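Local coordinates for transcriptional regulator (NtrC family) (Aquifex aeolicus, PDB 3DZD), which probably activates sigma54-dependent transcription as an ATP-hydrolysing AAA+ response regulator, captured here in its inactive state with ADP bound, at residues T111-H114 against A115-Y119; R290-V293 against F294-Y297; I354-A357 against V358-E362. One frame throughout, in Å; residues are numbered along the deposited sequence.

Overall arrangement
The three contacts follow one another along the chain, one in each of the three domains of this construct. Contact 1 sits on helix 105-119 of the receiver domain, contact 2 where helix 285-291 passes into strand 294-297 of the ATPase core, and contact 3 at the end of helix 346-359 in the lid. None touches another: nearest atoms lie about 32 Å apart for contacts 1 and 2, about 35 Å for 1 and 3, and about 22 Å for 2 and 3. Contacts 1 and 3 both reach the second subunit, consistent with a dimer interface to which both receiver and lid contribute, while contact 2 belongs to the central sheet of the core.

Contact 1 (T111-H114 against A115-Y119); sequences TIKH and AFEEY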
loop_
_atom_site.group_PDB
_atom_site.type_symbol
_atom_site.label_atom_id
_atom_site.label_comp_id
_atom_site.label_asym_id
_atom_site.label_seq_id
_atom_site.Cartn_x
_atom_site.Cartn_y
_atom_site.Cartn_z
ATOM N N THR A 111 14.955 -20.886 4.472
ATOM C CA THR A 111 15.406 -20.008 3.395
ATOM C C THR A 111 14.383 -19.925 2.255
ATOM O O THR A 111 14.154 -18.856 1.703
ATOM C CB THR A 111 16.764 -20.461 2.841
ATOM O OG1 THR A 111 17.718 -20.467 3.903
ATOM C CG2 THR A 111 17.244 -19.531 1.757
ATOM N N ILE A 112 13.784 -21.061 1.904
ATOM C CA ILE A 112 12.734 -21.097 0.900
ATOM C C ILE A 112 11.562 -20.215 1.316
ATOM O O ILE A 112 11.055 -19.417 0.530
ATOM C CB ILE A 112 12.219 -22.529 0.676
ATOM C CG1 ILE A 112 13.308 -23.391 0.046
ATOM C CG2 ILE A 112 10.958 -22.513 -0.203
ATOM C CD1 ILE A 112 13.526 -23.118 -1.426
ATOM N N LYS A 113 11.139 -20.368 2.560
ATOM C CA LYS A 113 10.036 -19.585 3.083
ATOM C C LYS A 113 10.285 -18.105 2.873
ATOM O O LYS A 113 9.409 -17.382 2.380
ATOM C CB LYS A 113 9.840 -19.863 4.567
ATOM C CG LYS A 113 8.613 -19.190 5.134
ATOM C CD LYS A 113 8.630 -19.175 6.649
ATOM C CE LYS A 113 7.523 -18.276 7.179
ATOM N NZ LYS A 113 7.887 -17.571 8.439
ATOM N N HIS A 114 11.482 -17.652 3.246
ATOM C CA HIS A 114 11.841 -16.243 3.075
ATOM C C HIS A 114 11.965 -15.849 1.607
ATOM O O HIS A 114 11.620 -14.731 1.239
ATOM C CB HIS A 114 13.114 -15.884 3.847
ATOM C CG HIS A 114 12.991 -16.070 5.323
ATOM N ND1 HIS A 114 14.056 -16.417 6.121
ATOM C CD2 HIS A 114 11.913 -15.992 6.142
ATOM C CE1 HIS A 114 13.649 -16.526 7.374
ATOM N NE2 HIS A 114 12.351 -16.274 7.413
ATOM N N ALA A 115 12.450 -16.760 0.768
ATOM C CA ALA A 115 12.471 -16.494 -0.671
ATOM C C ALA A 115 11.064 -16.188 -1.204
ATOM O O ALA A 115 10.881 -15.270 -1.994
ATOM C CB ALA A 115 13.093 -17.650 -1.437
ATOM N N PHE A 116 10.069 -16.950 -0.769
ATOM C CA PHE A 116 8.715 -16.703 -1.241
ATOM C C PHE A 116 8.140 -15.402 -0.688
ATOM O O PHE A 116 7.418 -14.707 -1.387
ATOM C CB PHE A 116 7.776 -17.887 -0.962
ATOM C CG PHE A 116 7.799 -18.942 -2.038
ATOM C CD1 PHE A 116 7.166 -18.727 -3.251
ATOM C CD2 PHE A 116 8.457 -20.155 -1.837
ATOM C CE1 PHE A 116 7.194 -19.702 -4.250
ATOM C CE2 PHE A 116 8.485 -21.133 -2.827
ATOM C CZ PHE A 116 7.859 -20.911 -4.031
ATOM N N GLU A 117 8.451 -15.056 0.552
ATOM C CA GLU A 117 7.920 -13.802 1.055
ATOM C C GLU A 117 8.667 -12.612 0.450
ATOM O O GLU A 117 8.159 -11.501 0.426
ATOM C CB GLU A 117 7.857 -13.755 2.587
ATOM C CG GLU A 117 9.172 -13.922 3.314
ATOM C CD GLU A 117 8.980 -14.041 4.824
ATOM O OE1 GLU A 117 8.502 -15.103 5.286
ATOM O OE2 GLU A 117 9.309 -13.072 5.543
ATOM N N GLU A 118 9.865 -12.852 -0.067
ATOM C CA GLU A 118 10.566 -11.812 -0.801
ATOM C C GLU A 118 9.879 -11.640 -2.152
ATOM O O GLU A 118 9.736 -10.529 -2.664
ATOM C CB GLU A 118 12.031 -12.197 -1.001
ATOM C CG GLU A 118 12.740 -11.386 -2.065
ATOM C CD GLU A 118 13.144 -10.019 -1.565
ATOM O OE1 GLU A 118 13.019 -9.774 -0.344
ATOM O OE2 GLU A 118 13.607 -9.196 -2.394
ATOM N N TYR A 119 9.463 -12.761 -2.731
ATOM C CA TYR A 119 8.747 -12.737 -3.987
ATOM C C TYR A 119 7.402 -12.039 -3.811
ATOM O O TYR A 119 7.021 -11.197 -4.613
ATOM C CB TYR A 119 8.537 -14.156 -4.503
ATOM C CG TYR A 119 7.457 -14.236 -5.542
ATOM C CD1 TYR A 119 7.662 -13.740 -6.820
ATOM C CD2 TYR A 119 6.220 -14.792 -5.240
ATOM C CE1 TYR A 119 6.671 -13.807 -7.775
ATOM C CE2 TYR A 119 5.224 -14.866 -6.182
ATOM C CZ TYR A 119 5.447 -14.367 -7.449
ATOM O OH TYR A 119 4.443 -14.431 -8.394
#
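Glu117 folds back over the turn before it and lies alongside His114, both side chains pointing the same way. Its CB stands 4.0 Å from Lys113 O. The next carbon is tucked between backbone N and carbonyl carbon (chi1 60°), a setting that brings CG to 3.3 Å from His114 O and also against His114 CA. From there the chain runs out extended, and CD comes to 3.8 Å from His114 CD2. At the tip, OE1 lies in the plane of the imidazole at its edge, 3.6 Å from His114 CD2, with the carboxylate turned 80° to the ring. Lys113 slants across the same oxygen: its CE packs on it, while NZ stops 4.1 Å from Glu117 OE1, an attraction of opposite charges too long for a salt bridge.

This is the C-terminal part of helix 105-119, the last helix of the CheY-like receiver fold, and its two sides do different work. Ile112 and Phe116 lie side by side against the central sheet around Val47 and Val49, with Ile112 CG2 3.8 Å from Phe116 CD2 and in plane with the ring at its edge; Tyr25 lies nearly parallel to that ring. His114, Glu117 and Glu118 instead meet the second subunit, where Tyr96 of that subunit meets the imidazole and Lys121 of the same subunit forms a salt bridge with Glu118 OE1. Were Glu117 an alanine, the imidazole edge would probably lose its carboxylate neighbour and the Lys113 ammonium this opposite charge. Along the backbone, Ala115 N and Glu118 N each bond four residues back, at 2.9 Å to Thr111 O and 2.9 Å to His114 O.

Contact 2 (R290-V293 against F294-Y297); sequences RLSV and FQIY
Ser292 and Gln295 meet across the short link by which helix 285-291 turns into strand 294-297, the edge strand of the parallel sheet in the P-loop AAA+ core, where the strand order is 2-3-4-1-5. The polar ties here reach beyond the link itself. Ser292 OG, held between its own backbone N and carbonyl carbon (chi1 62°), points back to the helix and hydrogen-bonds Tyr288 O. On the strand side, backbone bonds from Phe294 to Pro154 and Leu156, and from Ile296 to Leu156 and Thr158, zip the chain onto strand 155-158, which runs into the P-loop.

Between the side chains and backbone of the two segments the contacts are van der Waals. Gln295 CG leans back over the turn to 3.7 Å from Ser292 O and 3.9 Å from Ser292 CB, so the aliphatic stem of the glutamine, rather than its amide, makes the closest approach. Both side chains also rest on Leu156 of the adjoining strand. Phe294 goes elsewhere: its side chain packs on Ile148 of helix 136-149 and on Val155. With CG placed beside the backbone N (chi1 -66°), the base of the ring is kept close to the preceding peptide, and the ring meets it obliquely, Phe294 CG 3.7 Å from Val293 C and Phe294 CD1 3.6 Å from Val293 O.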
loop_
_atom_site.group_PDB
_atom_site.type_symbol
_atom_site.label_atom_id
_atom_site.label_comp_id
_atom_site.label_asym_id
_atom_site.label_seq_id
_atom_site.Cartn_x
_atom_site.Cartn_y
_atom_site.Cartn_z
ATOM N N ARG A 290 10.893 25.970 12.718
ATOM C CA ARG A 290 11.323 24.598 12.488
ATOM C C ARG A 290 10.642 24.015 11.251
ATOM O O ARG A 290 11.277 23.304 10.473
ATOM C CB ARG A 290 11.000 23.717 13.691
ATOM C CG ARG A 290 11.945 23.883 14.855
ATOM C CD ARG A 290 12.918 22.731 14.946
ATOM N NE ARG A 290 13.948 22.971 15.952
ATOM C CZ ARG A 290 15.044 22.231 16.075
ATOM N NH1 ARG A 290 15.247 21.205 15.254
ATOM N NH2 ARG A 290 15.935 22.522 17.011
ATOM N N LEU A 291 9.357 24.329 11.076
ATOM C CA LEU A 291 8.528 23.709 10.045
ATOM C C LEU A 291 8.607 24.398 8.695
ATOM O O LEU A 291 8.093 23.876 7.704
ATOM C CB LEU A 291 7.069 23.722 10.475
ATOM C CG LEU A 291 6.641 22.776 11.587
ATOM C CD1 LEU A 291 5.207 23.073 11.983
ATOM C CD2 LEU A 291 6.782 21.348 11.121
ATOM N N SER A 292 9.223 25.575 8.659
ATOM C CA SER A 292 9.174 26.413 7.469
ATOM C C SER A 292 10.546 26.838 6.932
ATOM O O SER A 292 10.682 27.920 6.369
ATOM C CB SER A 292 8.324 27.649 7.742
ATOM O OG SER A 292 8.900 28.419 8.776
ATOM N N VAL A 293 11.546 25.976 7.104
ATOM C CA VAL A 293 12.860 26.169 6.507
ATOM C C VAL A 293 12.741 26.423 5.002
ATOM O O VAL A 293 13.466 27.244 4.451
ATOM C CB VAL A 293 13.767 24.945 6.772
ATOM C CG1 VAL A 293 15.094 25.100 6.072
ATOM C CG2 VAL A 293 13.978 24.764 8.267
ATOM N N PHE A 294 11.837 25.691 4.345
ATOM C CA PHE A 294 11.384 26.021 2.994
ATOM C C PHE A 294 9.896 26.327 2.998
ATOM O O PHE A 294 9.139 25.765 3.783
ATOM C CB PHE A 294 11.609 24.861 2.029
ATOM C CG PHE A 294 13.044 24.552 1.780
ATOM C CD1 PHE A 294 13.893 25.517 1.265
ATOM C CD2 PHE A 294 13.543 23.281 2.042
ATOM C CE1 PHE A 294 15.225 25.229 1.034
ATOM C CE2 PHE A 294 14.868 22.983 1.811
ATOM C CZ PHE A 294 15.716 23.957 1.307
ATOM N N GLN A 295 9.464 27.195 2.098
ATOM C CA GLN A 295 8.047 27.493 1.990
ATOM C C GLN A 295 7.598 27.473 0.546
ATOM O O GLN A 295 8.396 27.671 -0.364
ATOM C CB GLN A 295 7.718 28.852 2.599
ATOM C CG GLN A 295 8.029 28.961 4.072
ATOM C CD GLN A 295 7.366 30.164 4.692
ATOM O OE1 GLN A 295 8.030 31.021 5.280
ATOM N NE2 GLN A 295 6.043 30.246 4.556
ATOM N N ILE A 296 6.305 27.226 0.353
ATOM C CA ILE A 296 5.694 27.311 -0.953
ATOM C C ILE A 296 4.331 27.924 -0.736
ATOM O O ILE A 296 3.614 27.540 0.194
ATOM C CB ILE A 296 5.494 25.924 -1.590
ATOM C CG1 ILE A 296 6.829 25.214 -1.779
ATOM C CG2 ILE A 296 4.735 26.042 -2.912
ATOM C CD1 ILE A 296 6.697 23.741 -2.111
ATOM N N TYR A 297 3.978 28.872 -1.595
ATOM C CA TYR A 297 2.667 29.493 -1.566
ATOM C C TYR A 297 1.866 29.060 -2.791
ATOM O O TYR A 297 2.301 29.278 -3.914
ATOM C CB TYR A 297 2.805 31.020 -1.553
ATOM C CG TYR A 297 1.481 31.725 -1.667
ATOM C CD1 TYR A 297 0.620 31.789 -0.585
ATOM C CD2 TYR A 297 1.085 32.313 -2.854
ATOM C CE1 TYR A 297 -0.594 32.421 -0.681
ATOM C CE2 TYR A 297 -0.118 32.955 -2.962
ATOM C CZ TYR A 297 -0.960 33.009 -1.874
ATOM O OH TYR A 297 -2.181 33.638 -1.971
#

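Contact 3 (I354-A357 against V358-E362); sequences IERA and VILCE
Ile359 N donates to Glu355 O at 3.0 Å, one of the backbone hydrogen bonds that finish helix 346-359 in the AAA+ lid domain. Val358 N reaches Ile354 O at 3.1 Å and also makes a weak bond to Glu355 O, so that one carbonyl is gripped twice. The last rung, Leu360 N to Arg356 O at 3.2 Å, arrives almost straight down the carbonyl, with a C=O...N angle of 167°. Leu360 is then the first residue to leave helical geometry. Lys325 NZ hydrogen-bonds Ile359 O at this end, where its positive charge would probably suit the carbonyl end of a helix.

Beyond the backbone, the buried Glu355 carboxylate is held by Tyr323 OH through OE2 and by Asn352 of the second subunit through OE1. Just past the helix, Cys361 is tied by a disulfide to Cys327, fixing the exit of the chain to another part of the lid. The packing splits between two sides. Val358 lies against Leu316 and Phe319 of helix 307-322, its CG2 3.2 Å from Ile354 O. Ile359 bends toward Glu355, with CD1 4.1 Å from Glu355 CG, a contact between methyl and the aliphatic stem.

Farther out, Arg356 and Leu360 cross near Asn352 and Glu349 of the second subunit. A bend at the second torsion of Arg356 (chi2 90°) carries its guanidinium forward, toward the C-terminal end of the helix, to the leucine, whose CD1 sits over the centre of one face, 3.6 Å from Arg356 CZ.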
loop_
_atom_site.group_PDB
_atom_site.type_symbol
_atom_site.label_atom_id
_atom_site.label_comp_id
_atom_site.label_asym_id
_atom_site.label_seq_id
_atom_site.Cartn_x
_atom_site.Cartn_y
_atom_site.Cartn_z
ATOM N N ILE A 354 -17.971 19.965 -11.276
ATOM C CA ILE A 354 -17.871 19.310 -12.576
ATOM C C ILE A 354 -18.360 17.881 -12.449
ATOM O O ILE A 354 -18.912 17.320 -13.395
ATOM C CB ILE A 354 -16.418 19.277 -13.102
ATOM C CG1 ILE A 354 -15.907 20.690 -13.392
ATOM C CG2 ILE A 354 -16.319 18.439 -14.360
ATOM C CD1 ILE A 354 -16.672 21.408 -14.483
ATOM N N GLU A 355 -18.154 17.292 -11.276
ATOM C CA GLU A 355 -18.536 15.906 -11.066
ATOM C C GLU A 355 -20.046 15.848 -11.057
ATOM O O GLU A 355 -20.656 14.892 -11.544
ATOM C CB GLU A 355 -17.997 15.376 -9.743
ATOM C CG GLU A 355 -18.226 13.882 -9.588
ATOM C CD GLU A 355 -18.168 13.404 -8.149
ATOM O OE1 GLU A 355 -18.152 14.244 -7.232
ATOM O OE2 GLU A 355 -18.149 12.176 -7.931
ATOM N N ARG A 356 -20.631 16.895 -10.491
ATOM C CA ARG A 356 -22.069 17.045 -10.445
ATOM C C ARG A 356 -22.593 17.106 -11.873
ATOM O O ARG A 356 -23.475 16.347 -12.253
ATOM C CB ARG A 356 -22.422 18.321 -9.689
ATOM C CG ARG A 356 -23.860 18.751 -9.813
ATOM C CD ARG A 356 -24.722 18.143 -8.730
ATOM N NE ARG A 356 -26.049 18.763 -8.733
ATOM C CZ ARG A 356 -27.160 18.173 -8.305
ATOM N NH1 ARG A 356 -27.128 16.930 -7.833
ATOM N NH2 ARG A 356 -28.310 18.831 -8.361
ATOM N N ALA A 357 -22.019 18.004 -12.664
ATOM C CA ALA A 357 -22.411 18.166 -14.054
ATOM C C ALA A 357 -22.474 16.833 -14.803
ATOM O O ALA A 357 -23.395 16.598 -15.570
ATOM C CB ALA A 357 -21.459 19.119 -14.752
ATOM N N VAL A 358 -21.485 15.975 -14.569
ATOM C CA VAL A 358 -21.351 14.708 -15.270
ATOM C C VAL A 358 -22.365 13.679 -14.778
ATOM O O VAL A 358 -22.880 12.872 -15.555
ATOM C CB VAL A 358 -19.929 14.132 -15.097
ATOM C CG1 VAL A 358 -19.812 12.765 -15.765
ATOM C CG2 VAL A 358 -18.892 15.093 -15.667
ATOM N N ILE A 359 -22.637 13.709 -13.478
ATOM C CA ILE A 359 -23.613 12.812 -12.871
ATOM C C ILE A 359 -25.014 13.023 -13.466
ATOM O O ILE A 359 -25.766 12.072 -13.659
ATOM C CB ILE A 359 -23.612 12.960 -11.328
ATOM C CG1 ILE A 359 -22.427 12.187 -10.734
ATOM C CG2 ILE A 359 -24.924 12.475 -10.742
ATOM C CD1 ILE A 359 -22.082 12.543 -9.287
ATOM N N LEU A 360 -25.334 14.273 -13.782
ATOM C CA LEU A 360 -26.585 14.633 -14.441
ATOM C C LEU A 360 -26.372 14.862 -15.934
ATOM O O LEU A 360 -27.006 15.732 -16.525
ATOM C CB LEU A 360 -27.101 15.946 -13.843
ATOM C CG LEU A 360 -26.942 16.088 -12.326
ATOM C CD1 LEU A 360 -27.467 17.450 -11.817
ATOM C CD2 LEU A 360 -27.637 14.921 -11.614
ATOM N N CYS A 361 -25.487 14.094 -16.549
ATOM C CA CYS A 361 -24.972 14.462 -17.863
ATOM C C CYS A 361 -25.950 14.390 -19.036
ATOM O O CYS A 361 -27.043 13.840 -18.926
ATOM C CB CYS A 361 -23.743 13.623 -18.191
ATOM S SG CYS A 361 -22.722 14.364 -19.458
ATOM N N GLU A 362 -25.523 14.964 -20.161
ATOM C CA GLU A 362 -26.214 14.848 -21.443
ATOM C C GLU A 362 -25.209 14.496 -22.541
ATOM O O GLU A 362 -24.375 13.608 -22.368
ATOM C CB GLU A 362 -26.917 16.157 -21.805
ATOM C CG GLU A 362 -28.169 16.452 -21.000
ATOM C CD GLU A 362 -28.946 17.633 -21.557
ATOM O OE1 GLU A 362 -28.466 18.254 -22.530
ATOM O OE2 GLU A 362 -30.035 17.938 -21.026
#